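Local coordinates for protein GCN5-related N-acetyltransferase (Brucella melitensis biovar Abortus, PDB 4J3G) that probably transfers an acetyl group from acetyl-CoA to an amine, possibly the N-terminal alanine of a ribosomal protein, as GCN5-related N-acetyltransferases do, at residues L24-A29 / R121-E126; P75-E80 / A125-E130; V86-Y91 / S107-S112; R101-L106 / V136-A141. One frame throughout, in Å; residues are numbered along the deposited sequence.

Interaction 1 of 4, residues L24-A29 / R121-E126; sequences LLIRHA and RTLLAE
I26 reaches from strand 25-28 to helix 119-133 and splits its two branches between successive turns of the helix. CD1, at the end of the longer branch, lies 3.8 Å from CG2 of T122 and also meets L123, whose CD2 is 4.0 Å from that same I26 CD1. The shorter branch serves the next turn: CG2 of I26 rests 3.7 Å from CG of E126, and the two side chains run past one another in opposite directions. E126 meets it with CB and CG; beyond them the chain bends (chi2 48°). Strand 25-28 is one of the two outermost strands of the mixed GNAT sheet within the chain, packed against the helix that follows strand 103-110; strand and helix cross at -46° with their axes 9.7 Å apart. T122, with the second largest share of the buried surface, turns its methyl to I26 and its hydroxyl side to L24, where CD1 of L24 comes within 3.8 Å of T122 OG1. That oxygen is hydrogen-bonded to the backbone carbonyl of G118, just ahead of the helix's first residue, so the leucine methyl packs beside a polar atom that already has a partner.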
loop_
_atom_site.group_PDB
_atom_site.type_symbol
_atom_site.label_atom_id
_atom_site.label_comp_id
_atom_site.label_asym_id
_atom_site.label_seq_id
_atom_site.Cartn_x
_atom_site.Cartn_y
_atom_site.Cartn_z
ATOM N N LEU A 24 1.427 -32.766 4.187
ATOM C CA LEU A 24 2.203 -31.741 3.462
ATOM C C LEU A 24 3.598 -31.583 4.063
ATOM O O LEU A 24 3.786 -31.706 5.280
ATOM C CB LEU A 24 1.491 -30.388 3.500
ATOM C CG LEU A 24 0.067 -30.296 2.962
ATOM C CD1 LEU A 24 -0.558 -28.943 3.282
ATOM C CD2 LEU A 24 0.080 -30.517 1.460
ATOM N N LEU A 25 4.572 -31.331 3.200
ATOM C CA LEU A 25 5.905 -30.875 3.619
ATOM C C LEU A 25 5.995 -29.398 3.302
ATOM O O LEU A 25 5.810 -29.022 2.160
ATOM C CB LEU A 25 6.970 -31.605 2.811
ATOM C CG LEU A 25 8.375 -30.992 2.727
ATOM C CD1 LEU A 25 9.066 -31.099 4.074
ATOM C CD2 LEU A 25 9.195 -31.684 1.631
ATOM N N ILE A 26 6.274 -28.572 4.304
ATOM C CA ILE A 26 6.510 -27.133 4.099
ATOM C C ILE A 26 8.009 -26.889 4.174
ATOM O O ILE A 26 8.659 -27.321 5.125
ATOM C CB ILE A 26 5.809 -26.276 5.173
ATOM C CG1 ILE A 26 4.351 -26.690 5.315
ATOM C CG2 ILE A 26 5.929 -24.788 4.847
ATOM C CD1 ILE A 26 3.508 -26.455 4.077
ATOM N N ARG A 27 8.560 -26.213 3.166
ATOM C CA ARG A 27 9.981 -25.894 3.117
ATOM C C ARG A 27 10.190 -24.645 2.299
ATOM O O ARG A 27 9.256 -24.140 1.648
ATOM C CB ARG A 27 10.775 -27.060 2.465
ATOM C CG ARG A 27 10.382 -27.332 1.021
ATOM C CD ARG A 27 11.243 -28.383 0.328
ATOM N NE ARG A 27 10.701 -28.738 -0.991
ATOM C CZ ARG A 27 10.846 -28.010 -2.107
ATOM N NH1 ARG A 27 11.500 -26.861 -2.100
ATOM N NH2 ARG A 27 10.300 -28.430 -3.242
ATOM N N HIS A 28 11.410 -24.132 2.314
ATOM C CA HIS A 28 11.725 -22.951 1.541
ATOM C C HIS A 28 11.849 -23.273 0.071
ATOM O O HIS A 28 12.337 -24.345 -0.287
ATOM C CB HIS A 28 13.010 -22.311 2.008
ATOM C CG HIS A 28 12.907 -21.700 3.363
ATOM N ND1 HIS A 28 12.654 -20.362 3.555
ATOM C CD2 HIS A 28 12.986 -22.249 4.596
ATOM C CE1 HIS A 28 12.592 -20.108 4.849
ATOM N NE2 HIS A 28 12.784 -21.236 5.504
ATOM N N ALA A 29 11.424 -22.330 -0.773
ATOM C CA ALA A 29 11.476 -22.495 -2.224
ATOM C C ALA A 29 12.908 -22.453 -2.724
ATOM O O ALA A 29 13.717 -21.660 -2.253
ATOM C CB ALA A 29 10.679 -21.388 -2.921
ATOM N N ARG A 121 -4.113 -22.913 4.833
ATOM C CA ARG A 121 -4.054 -22.715 6.267
ATOM C C ARG A 121 -2.701 -23.187 6.834
ATOM O O ARG A 121 -2.086 -22.477 7.625
ATOM C CB ARG A 121 -5.211 -23.441 6.956
ATOM C CG ARG A 121 -5.438 -22.959 8.386
ATOM C CD ARG A 121 -6.677 -23.570 9.063
ATOM N NE ARG A 121 -6.551 -23.449 10.516
ATOM C CZ ARG A 121 -7.556 -23.400 11.385
ATOM N NH1 ARG A 121 -8.844 -23.472 10.977
ATOM N NH2 ARG A 121 -7.267 -23.292 12.684
ATOM N N THR A 122 -2.181 -24.297 6.330
ATOM C CA THR A 122 -0.872 -24.823 6.770
ATOM C C THR A 122 0.295 -23.870 6.360
ATOM O O THR A 122 1.249 -23.635 7.117
ATOM C CB THR A 122 -0.596 -26.206 6.135
ATOM O OG1 THR A 122 -1.647 -27.139 6.493
ATOM C CG2 THR A 122 0.734 -26.779 6.591
ATOM N N LEU A 123 0.247 -23.397 5.121
ATOM C CA LEU A 123 1.184 -22.398 4.677
ATOM C C LEU A 123 1.148 -21.115 5.528
ATOM O O LEU A 123 2.212 -20.583 5.882
ATOM C CB LEU A 123 0.936 -22.045 3.225
ATOM C CG LEU A 123 1.446 -23.072 2.227
ATOM C CD1 LEU A 123 0.802 -22.822 0.878
ATOM C CD2 LEU A 123 2.962 -23.043 2.149
ATOM N N LEU A 124 -0.054 -20.590 5.800
ATOM C CA LEU A 124 -0.192 -19.359 6.573
ATOM C C LEU A 124 0.417 -19.568 7.940
ATOM O O LEU A 124 1.209 -18.733 8.442
ATOM C CB LEU A 124 -1.680 -18.987 6.713
ATOM C CG LEU A 124 -2.004 -17.697 7.430
ATOM C CD1 LEU A 124 -1.235 -16.546 6.811
ATOM C CD2 LEU A 124 -3.515 -17.420 7.410
ATOM N N ALA A 125 0.081 -20.708 8.559
ATOM C CA ALA A 125 0.589 -20.959 9.884
ATOM C C ALA A 125 2.109 -20.948 9.916
ATOM O O ALA A 125 2.700 -20.414 10.849
ATOM C CB ALA A 125 0.045 -22.262 10.454
ATOM N N GLU A 126 2.750 -21.552 8.931
ATOM C CA GLU A 126 4.218 -21.617 8.933
ATOM C C GLU A 126 4.846 -20.265 8.593
ATOM O O GLU A 126 5.859 -19.858 9.179
ATOM C CB GLU A 126 4.719 -22.687 7.965
ATOM C CG GLU A 126 6.241 -22.890 8.028
ATOM C CD GLU A 126 6.809 -23.050 9.447
ATOM O OE1 GLU A 126 6.205 -23.786 10.302
ATOM O OE2 GLU A 126 7.889 -22.465 9.689
#

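Interaction 2 of 4, residues P75-E80 / A125-E130; sequences PVLVAE and AELIEE
L77 drives one methyl, CD1, into helix 119-133 beside L127, and this is the close-packed heart of the contact. CD1 of L77 lies 3.6 Å from the backbone N of L127 and 3.8 Å from L127 CD1, so the leucine meets main chain as well as side chain. L127 leaves its CA at a slant to the strand; with CG anti to the backbone N (chi1 -160°), its CD1 swings back to the sheet. There it also meets P75, whose ring carbon CG is 4.1 Å from L127 CD1, the two side chains crossing at about a right angle. E126 forms a close but partly exposed border, its CG methylene touching L77 CD1 at 3.7 Å. The loose side is at E130, which is buried but meets the other segment mainly through P75, its CB 4.3 Å from P75 CG, while its carboxylate pairs with R134 in a salt bridge and with H28 in a weak hydrogen bond. Strand 76-81 is the next strand in from the edge of the sheet, and L127 also packs on A89 and Y91 of strand 84-93. A helix laid roughly antiparallel (154°) over this strand, meeting it chiefly through L77 and L127, belongs to the alpha/beta layering of the GNAT fold.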
loop_
_atom_site.group_PDB
_atom_site.type_symbol
_atom_site.label_atom_id
_atom_site.label_comp_id
_atom_site.label_asym_id
_atom_site.label_seq_id
_atom_site.Cartn_x
_atom_site.Cartn_y
_atom_site.Cartn_z
ATOM N N PRO A 75 11.030 -14.593 3.352
ATOM C CA PRO A 75 10.825 -16.027 3.097
ATOM C C PRO A 75 9.878 -16.300 1.940
ATOM O O PRO A 75 8.922 -15.523 1.708
ATOM C CB PRO A 75 10.137 -16.524 4.357
ATOM C CG PRO A 75 9.596 -15.337 5.010
ATOM C CD PRO A 75 10.458 -14.184 4.645
ATOM N N VAL A 76 10.198 -17.332 1.185
ATOM C CA VAL A 76 9.235 -17.957 0.290
ATOM C C VAL A 76 9.104 -19.440 0.657
ATOM O O VAL A 76 10.048 -20.186 0.545
ATOM C CB VAL A 76 9.607 -17.835 -1.200
ATOM C CG1 VAL A 76 8.476 -18.421 -2.015
ATOM C CG2 VAL A 76 9.871 -16.387 -1.614
ATOM N N LEU A 77 7.904 -19.842 1.072
ATOM C CA LEU A 77 7.618 -21.201 1.467
ATOM C C LEU A 77 6.841 -21.926 0.365
ATOM O O LEU A 77 5.937 -21.330 -0.303
ATOM C CB LEU A 77 6.791 -21.234 2.749
ATOM C CG LEU A 77 7.431 -20.486 3.909
ATOM C CD1 LEU A 77 6.545 -20.606 5.137
ATOM C CD2 LEU A 77 8.846 -20.981 4.175
ATOM N N VAL A 78 7.124 -23.225 0.207
ATOM C CA VAL A 78 6.298 -24.056 -0.653
ATOM C C VAL A 78 5.692 -25.220 0.125
ATOM O O VAL A 78 6.268 -25.694 1.114
ATOM C CB VAL A 78 7.073 -24.596 -1.876
ATOM C CG1 VAL A 78 7.543 -23.458 -2.755
ATOM C CG2 VAL A 78 8.262 -25.437 -1.453
ATOM N N ALA A 79 4.521 -25.654 -0.317
ATOM C CA ALA A 79 3.932 -26.865 0.189
ATOM C C ALA A 79 4.107 -27.960 -0.859
ATOM O O ALA A 79 3.716 -27.791 -2.019
ATOM C CB ALA A 79 2.477 -26.646 0.489
ATOM N N GLU A 80 4.633 -29.093 -0.415
ATOM C CA GLU A 80 4.856 -30.246 -1.272
ATOM C C GLU A 80 4.015 -31.432 -0.799
ATOM O O GLU A 80 3.974 -31.720 0.396
ATOM C CB GLU A 80 6.340 -30.618 -1.248
ATOM C CG GLU A 80 6.725 -31.628 -2.321
ATOM C CD GLU A 80 8.131 -32.159 -2.148
ATOM O OE1 GLU A 80 9.078 -31.334 -2.101
ATOM O OE2 GLU A 80 8.294 -33.417 -2.066
ATOM N N ALA A 125 0.081 -20.708 8.559
ATOM C CA ALA A 125 0.589 -20.959 9.884
ATOM C C ALA A 125 2.109 -20.948 9.916
ATOM O O ALA A 125 2.700 -20.414 10.849
ATOM C CB ALA A 125 0.045 -22.262 10.454
ATOM N N GLU A 126 2.750 -21.552 8.931
ATOM C CA GLU A 126 4.218 -21.617 8.933
ATOM C C GLU A 126 4.846 -20.265 8.593
ATOM O O GLU A 126 5.859 -19.858 9.179
ATOM C CB GLU A 126 4.719 -22.687 7.965
ATOM C CG GLU A 126 6.241 -22.890 8.028
ATOM C CD GLU A 126 6.809 -23.050 9.447
ATOM O OE1 GLU A 126 6.205 -23.786 10.302
ATOM O OE2 GLU A 126 7.889 -22.465 9.689
ATOM N N LEU A 127 4.225 -19.536 7.671
ATOM C CA LEU A 127 4.719 -18.206 7.349
ATOM C C LEU A 127 4.685 -17.274 8.565
ATOM O O LEU A 127 5.597 -16.466 8.759
ATOM C CB LEU A 127 3.888 -17.582 6.232
ATOM C CG LEU A 127 4.553 -16.419 5.474
ATOM C CD1 LEU A 127 5.848 -16.867 4.821
ATOM C CD2 LEU A 127 3.616 -15.881 4.398
ATOM N N ILE A 128 3.612 -17.339 9.356
ATOM C CA ILE A 128 3.498 -16.579 10.572
ATOM C C ILE A 128 4.684 -16.890 11.510
ATOM O O ILE A 128 5.248 -15.994 12.121
ATOM C CB ILE A 128 2.166 -16.894 11.331
ATOM C CG1 ILE A 128 0.977 -16.257 10.611
ATOM C CG2 ILE A 128 2.211 -16.411 12.752
ATOM C CD1 ILE A 128 -0.390 -16.723 11.125
ATOM N N GLU A 129 5.033 -18.154 11.650
ATOM C CA GLU A 129 6.161 -18.487 12.546
ATOM C C GLU A 129 7.471 -17.907 12.030
ATOM O O GLU A 129 8.290 -17.425 12.827
ATOM C CB GLU A 129 6.324 -20.007 12.711
ATOM C CG GLU A 129 5.105 -20.694 13.318
ATOM C CD GLU A 129 4.712 -20.150 14.686
ATOM O OE1 GLU A 129 5.604 -19.687 15.451
ATOM O OE2 GLU A 129 3.495 -20.136 14.989
ATOM N N GLU A 130 7.683 -17.987 10.716
ATOM C CA GLU A 130 8.873 -17.358 10.076
ATOM C C GLU A 130 8.898 -15.860 10.301
ATOM O O GLU A 130 9.934 -15.288 10.642
ATOM C CB GLU A 130 8.909 -17.623 8.598
ATOM C CG GLU A 130 9.386 -18.997 8.210
ATOM C CD GLU A 130 10.907 -19.110 8.144
ATOM O OE1 GLU A 130 11.632 -18.127 8.503
ATOM O OE2 GLU A 130 11.360 -20.192 7.719
#

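Interaction 3 of 4, residues V86-Y91 / S107-S112; sequences VGYASY and SVYVAS
V86 opens the pairing with A111: its carbonyl oxygen accepts the A111 N-H at 2.8 Å, although A111 already lies in the loop beyond the second strand. G87 follows, a non-hydrogen-bonded partner of V110; the strands come close at this pair, CA to CA 4.1 Å, and G87 CA sits 3.1 Å from Y109 O. Y88 and Y109 then form a hydrogen-bonded pair, the bond from Y109 N to Y88 O being nearly straight (175°). Their side chains run together on the other face of the sheet. CG of Y88 sits between its backbone N and carbonyl carbon (chi1 72°), which brings the ring alongside its neighbour: CD2 of Y109 lies over one face of the Y88 ring, 3.4 Å from CZ. The planes are inclined at 33°, and I40 of helix 34-47 packs against both tyrosines. At A89 the side chains return to the face of V108, with A89 CB 4.0 Å from V108 CG2 and L127 covering the alanine. S90 closes with S107 through two backbone bonds, while S90 OG bonds to P75 O and R69. Five main-chain bonds thus fix the register of this antiparallel hairpin, while the tyrosine pair gives helix 34-47 an apolar surface and A89 with V108 gives one to helix 119-133.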
loop_
_atom_site.group_PDB
_atom_site.type_symbol
_atom_site.label_atom_id
_atom_site.label_comp_id
_atom_site.label_asym_id
_atom_site.label_seq_id
_atom_site.Cartn_x
_atom_site.Cartn_y
_atom_site.Cartn_z
ATOM N N VAL A 86 2.122 -27.871 -4.351
ATOM C CA VAL A 86 0.662 -27.647 -4.418
ATOM C C VAL A 86 0.262 -26.283 -3.893
ATOM O O VAL A 86 -0.919 -25.878 -4.009
ATOM C CB VAL A 86 -0.159 -28.763 -3.720
ATOM C CG1 VAL A 86 -0.119 -30.041 -4.552
ATOM C CG2 VAL A 86 0.350 -29.058 -2.305
ATOM N N GLY A 87 1.244 -25.533 -3.409
ATOM C CA GLY A 87 1.009 -24.122 -3.057
ATOM C C GLY A 87 2.271 -23.419 -2.637
ATOM O O GLY A 87 3.260 -24.052 -2.330
ATOM N N TYR A 88 2.224 -22.085 -2.545
ATOM C CA TYR A 88 3.330 -21.358 -1.950
ATOM C C TYR A 88 2.851 -20.107 -1.196
ATOM O O TYR A 88 1.728 -19.626 -1.378
ATOM C CB TYR A 88 4.392 -20.977 -2.996
ATOM C CG TYR A 88 4.012 -19.863 -3.974
ATOM C CD1 TYR A 88 3.331 -20.137 -5.161
ATOM C CD2 TYR A 88 4.410 -18.535 -3.744
ATOM C CE1 TYR A 88 3.036 -19.114 -6.075
ATOM C CE2 TYR A 88 4.105 -17.508 -4.646
ATOM C CZ TYR A 88 3.431 -17.813 -5.819
ATOM O OH TYR A 88 3.142 -16.814 -6.740
ATOM N N ALA A 89 3.739 -19.568 -0.372
ATOM C CA ALA A 89 3.410 -18.355 0.412
ATOM C C ALA A 89 4.619 -17.484 0.601
ATOM O O ALA A 89 5.772 -17.966 0.713
ATOM C CB ALA A 89 2.830 -18.710 1.795
ATOM N N SER A 90 4.372 -16.185 0.677
ATOM C CA SER A 90 5.448 -15.283 0.958
ATOM C C SER A 90 4.928 -14.017 1.611
ATOM O O SER A 90 3.729 -13.822 1.781
ATOM C CB SER A 90 6.216 -14.964 -0.335
ATOM O OG SER A 90 7.458 -14.335 -0.036
ATOM N N TYR A 91 5.862 -13.179 2.034
ATOM C CA TYR A 91 5.518 -11.813 2.443
ATOM C C TYR A 91 6.592 -10.867 2.011
ATOM O O TYR A 91 7.740 -11.274 1.745
ATOM C CB TYR A 91 5.230 -11.694 3.920
ATOM C CG TYR A 91 6.362 -11.902 4.844
ATOM C CD1 TYR A 91 7.370 -10.923 5.007
ATOM C CD2 TYR A 91 6.415 -13.024 5.650
ATOM C CE1 TYR A 91 8.418 -11.131 5.884
ATOM C CE2 TYR A 91 7.450 -13.207 6.545
ATOM C CZ TYR A 91 8.436 -12.269 6.661
ATOM O OH TYR A 91 9.485 -12.499 7.550
ATOM N N SER A 107 1.039 -13.179 1.235
ATOM C CA SER A 107 0.232 -13.814 0.201
ATOM C C SER A 107 0.389 -15.314 0.262
ATOM O O SER A 107 1.463 -15.826 0.570
ATOM C CB SER A 107 0.682 -13.358 -1.171
ATOM O OG SER A 107 0.472 -11.974 -1.347
ATOM N N VAL A 108 -0.709 -16.013 -0.011
ATOM C CA VAL A 108 -0.757 -17.453 -0.012
ATOM C C VAL A 108 -1.480 -17.882 -1.269
ATOM O O VAL A 108 -2.623 -17.483 -1.487
ATOM C CB VAL A 108 -1.572 -18.000 1.177
ATOM C CG1 VAL A 108 -1.678 -19.517 1.108
ATOM C CG2 VAL A 108 -0.980 -17.567 2.492
ATOM N N TYR A 109 -0.837 -18.719 -2.076
ATOM C CA TYR A 109 -1.459 -19.257 -3.292
ATOM C C TYR A 109 -1.524 -20.756 -3.248
ATOM O O TYR A 109 -0.519 -21.422 -2.965
ATOM C CB TYR A 109 -0.616 -18.894 -4.486
ATOM C CG TYR A 109 -0.420 -17.446 -4.612
ATOM C CD1 TYR A 109 -1.334 -16.679 -5.239
ATOM C CD2 TYR A 109 0.681 -16.844 -4.075
ATOM C CE1 TYR A 109 -1.168 -15.294 -5.332
ATOM C CE2 TYR A 109 0.895 -15.486 -4.209
ATOM C CZ TYR A 109 -0.036 -14.713 -4.822
ATOM O OH TYR A 109 0.177 -13.342 -4.904
ATOM N N VAL A 110 -2.678 -21.294 -3.607
ATOM C CA VAL A 110 -2.842 -22.755 -3.640
ATOM C C VAL A 110 -3.202 -23.146 -5.044
ATOM O O VAL A 110 -3.963 -22.436 -5.697
ATOM C CB VAL A 110 -3.953 -23.211 -2.667
ATOM C CG1 VAL A 110 -4.089 -24.745 -2.682
ATOM C CG2 VAL A 110 -3.664 -22.691 -1.266
ATOM N N ALA A 111 -2.634 -24.255 -5.515
ATOM C CA ALA A 111 -3.019 -24.832 -6.820
ATOM C C ALA A 111 -4.555 -24.932 -7.041
ATOM O O ALA A 111 -5.336 -25.312 -6.132
ATOM C CB ALA A 111 -2.334 -26.184 -7.018
ATOM N N SER A 112 -4.988 -24.542 -8.241
ATOM C CA SER A 112 -6.400 -24.442 -8.569
ATOM C C SER A 112 -7.115 -25.778 -8.430
ATOM O O SER A 112 -8.309 -25.801 -8.131
ATOM C CB SER A 112 -6.569 -23.957 -10.018
ATOM O OG SER A 112 -5.802 -24.790 -10.871
#

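Interaction 4 of 4, residues R101-L106 / V136-A141; sequences RHSSEL and VHVLIA
L106 and L139 turn their side chains across each other at about a right angle on the face of the sheet covered by helix 119-133, with CD1 of L106 4.1 Å from CD1 of L139. L106 holds CG between its backbone N and carbonyl carbon (chi1 84°), which curls the side chain back over the neighbouring strand: CD2 comes 3.2 Å from I140 O and also touches CB of A141. L124 and L127 of the helix pack on L106, and I128 on L139. Further back on this side, OG of S104 sits by both methyls of V136, at 4.1 Å from V136 CG2. The other face carries S103, V138, E105 and I140. There S103 OG passes 3.9 Å from V138 CB, and CG of E105 lies 3.5 Å from I140 O before the extended chain carries the carboxylate on. Where the pairing starts, H102 and H137 meet through their CB atoms, and H102 O accepts two N-H groups, from H137 and V138. Bonds from S104 N to V138 O, I140 N to S104 O and L106 N to I140 O continue it. These parallel strands, joined through helix 119-133, form a beta-alpha-beta unit. The L106/L139 face meets the helix with leucines. The S103/E105 face meets the second subunit, through a salt bridge of E105 to its R95, a bond of S103 to its V168 O, and packing of V138 and I140; H137 bonds to Q167 and stacks on W175 of that subunit, so this strand pair contributes to the interface in the two-chain assembly.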
loop_
_atom_site.group_PDB
_atom_site.type_symbol
_atom_site.label_atom_id
_atom_site.label_comp_id
_atom_site.label_asym_id
_atom_site.label_seq_id
_atom_site.Cartn_x
_atom_site.Cartn_y
_atom_site.Cartn_z
ATOM N N ARG A 101 8.682 -0.349 7.940
ATOM C CA ARG A 101 9.667 -1.435 7.863
ATOM C C ARG A 101 9.310 -2.703 8.641
ATOM O O ARG A 101 9.619 -3.789 8.166
ATOM C CB ARG A 101 11.040 -0.934 8.361
ATOM N N HIS A 102 8.606 -2.584 9.768
ATOM C CA HIS A 102 8.196 -3.738 10.565
ATOM C C HIS A 102 6.811 -4.269 10.216
ATOM O O HIS A 102 6.279 -5.138 10.944
ATOM C CB HIS A 102 8.209 -3.422 12.058
ATOM C CG HIS A 102 9.485 -2.818 12.511
ATOM N ND1 HIS A 102 10.648 -3.545 12.602
ATOM C CD2 HIS A 102 9.812 -1.537 12.803
ATOM C CE1 HIS A 102 11.643 -2.740 12.924
ATOM N NE2 HIS A 102 11.154 -1.525 13.098
ATOM N N SER A 103 6.233 -3.776 9.123
ATOM C CA SER A 103 5.000 -4.331 8.628
ATOM C C SER A 103 5.237 -4.996 7.278
ATOM O O SER A 103 5.881 -4.406 6.409
ATOM C CB SER A 103 3.941 -3.253 8.474
ATOM O OG SER A 103 3.733 -2.596 9.727
ATOM N N SER A 104 4.676 -6.179 7.105
ATOM C CA SER A 104 4.807 -6.946 5.874
ATOM C C SER A 104 3.440 -7.418 5.415
ATOM O O SER A 104 2.581 -7.830 6.242
ATOM C CB SER A 104 5.710 -8.155 6.102
ATOM O OG SER A 104 7.030 -7.770 6.423
ATOM N N GLU A 105 3.238 -7.439 4.109
ATOM C CA GLU A 105 2.001 -7.960 3.556
ATOM C C GLU A 105 2.226 -9.363 3.036
ATOM O O GLU A 105 3.193 -9.607 2.274
ATOM C CB GLU A 105 1.495 -7.084 2.402
ATOM C CG GLU A 105 0.284 -7.704 1.744
ATOM C CD GLU A 105 -0.534 -6.709 0.940
ATOM O OE1 GLU A 105 -0.298 -5.466 1.069
ATOM O OE2 GLU A 105 -1.430 -7.192 0.200
ATOM N N LEU A 106 1.345 -10.295 3.403
ATOM C CA LEU A 106 1.571 -11.682 3.056
ATOM C C LEU A 106 0.612 -12.153 1.983
ATOM O O LEU A 106 -0.487 -11.593 1.827
ATOM C CB LEU A 106 1.596 -12.584 4.322
ATOM C CG LEU A 106 0.358 -13.160 4.996
ATOM C CD1 LEU A 106 0.800 -13.910 6.250
ATOM C CD2 LEU A 106 -0.682 -12.142 5.354
ATOM N N VAL A 136 9.140 -9.517 12.450
ATOM C CA VAL A 136 8.014 -8.739 11.900
ATOM C C VAL A 136 7.086 -8.347 13.030
ATOM O O VAL A 136 6.809 -9.152 13.898
ATOM C CB VAL A 136 7.236 -9.530 10.848
ATOM C CG1 VAL A 136 6.036 -8.731 10.330
ATOM C CG2 VAL A 136 8.164 -9.945 9.690
ATOM N N HIS A 137 6.624 -7.101 13.039
ATOM C CA HIS A 137 5.671 -6.674 14.041
ATOM C C HIS A 137 4.246 -6.897 13.622
ATOM O O HIS A 137 3.402 -7.313 14.435
ATOM C CB HIS A 137 5.889 -5.181 14.404
ATOM C CG HIS A 137 5.073 -4.720 15.569
ATOM N ND1 HIS A 137 5.200 -5.270 16.833
ATOM C CD2 HIS A 137 4.063 -3.834 15.646
ATOM C CE1 HIS A 137 4.308 -4.724 17.637
ATOM N NE2 HIS A 137 3.623 -3.830 16.952
ATOM N N VAL A 138 3.916 -6.534 12.396
ATOM C CA VAL A 138 2.552 -6.701 11.890
ATOM C C VAL A 138 2.561 -7.416 10.562
ATOM O O VAL A 138 3.296 -7.018 9.651
ATOM C CB VAL A 138 1.819 -5.338 11.664
ATOM C CG1 VAL A 138 0.369 -5.582 11.241
ATOM C CG2 VAL A 138 1.857 -4.497 12.897
ATOM N N LEU A 139 1.707 -8.451 10.431
ATOM C CA LEU A 139 1.328 -8.990 9.123
ATOM C C LEU A 139 -0.001 -8.434 8.624
ATOM O O LEU A 139 -0.994 -8.374 9.351
ATOM C CB LEU A 139 1.239 -10.528 9.134
ATOM C CG LEU A 139 2.593 -11.231 9.392
ATOM C CD1 LEU A 139 2.332 -12.689 9.797
ATOM C CD2 LEU A 139 3.474 -11.122 8.174
ATOM N N ILE A 140 0.003 -8.015 7.378
ATOM C CA ILE A 140 -1.206 -7.536 6.714
ATOM C C ILE A 140 -1.645 -8.498 5.613
ATOM O O ILE A 140 -0.815 -8.958 4.832
ATOM C CB ILE A 140 -0.936 -6.161 6.111
ATOM C CG1 ILE A 140 -0.532 -5.160 7.200
ATOM C CG2 ILE A 140 -2.174 -5.628 5.390
ATOM C CD1 ILE A 140 -1.642 -4.818 8.162
ATOM N N ALA A 141 -2.962 -8.769 5.528
ATOM C CA ALA A 141 -3.554 -9.493 4.402
ATOM C C ALA A 141 -4.520 -8.523 3.712
ATOM O O ALA A 141 -5.317 -7.890 4.364
ATOM C CB ALA A 141 -4.276 -10.732 4.872
#

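Overall arrangement
Interactions 1 and 2 set neighbouring strands against the same helix, 119-133, and share E126; the first is a surface contact at the sheet edge, the second a buried one, and both depend on apolar side-chain packing. Interactions 3 and 4 instead join strands within the sheet through backbone hydrogen bonds, antiparallel in 86-91/107-112 and parallel in 101-106/136-141, with strand 103-110 common to both. Interaction 3, partly buried, lies nearest the centre of the chain, about 5 Å from it, whereas the buried interaction 4 lies about 12 Å out and alone among the four meets the second subunit. L123, L124 and L127 of the helix tie the two sets together.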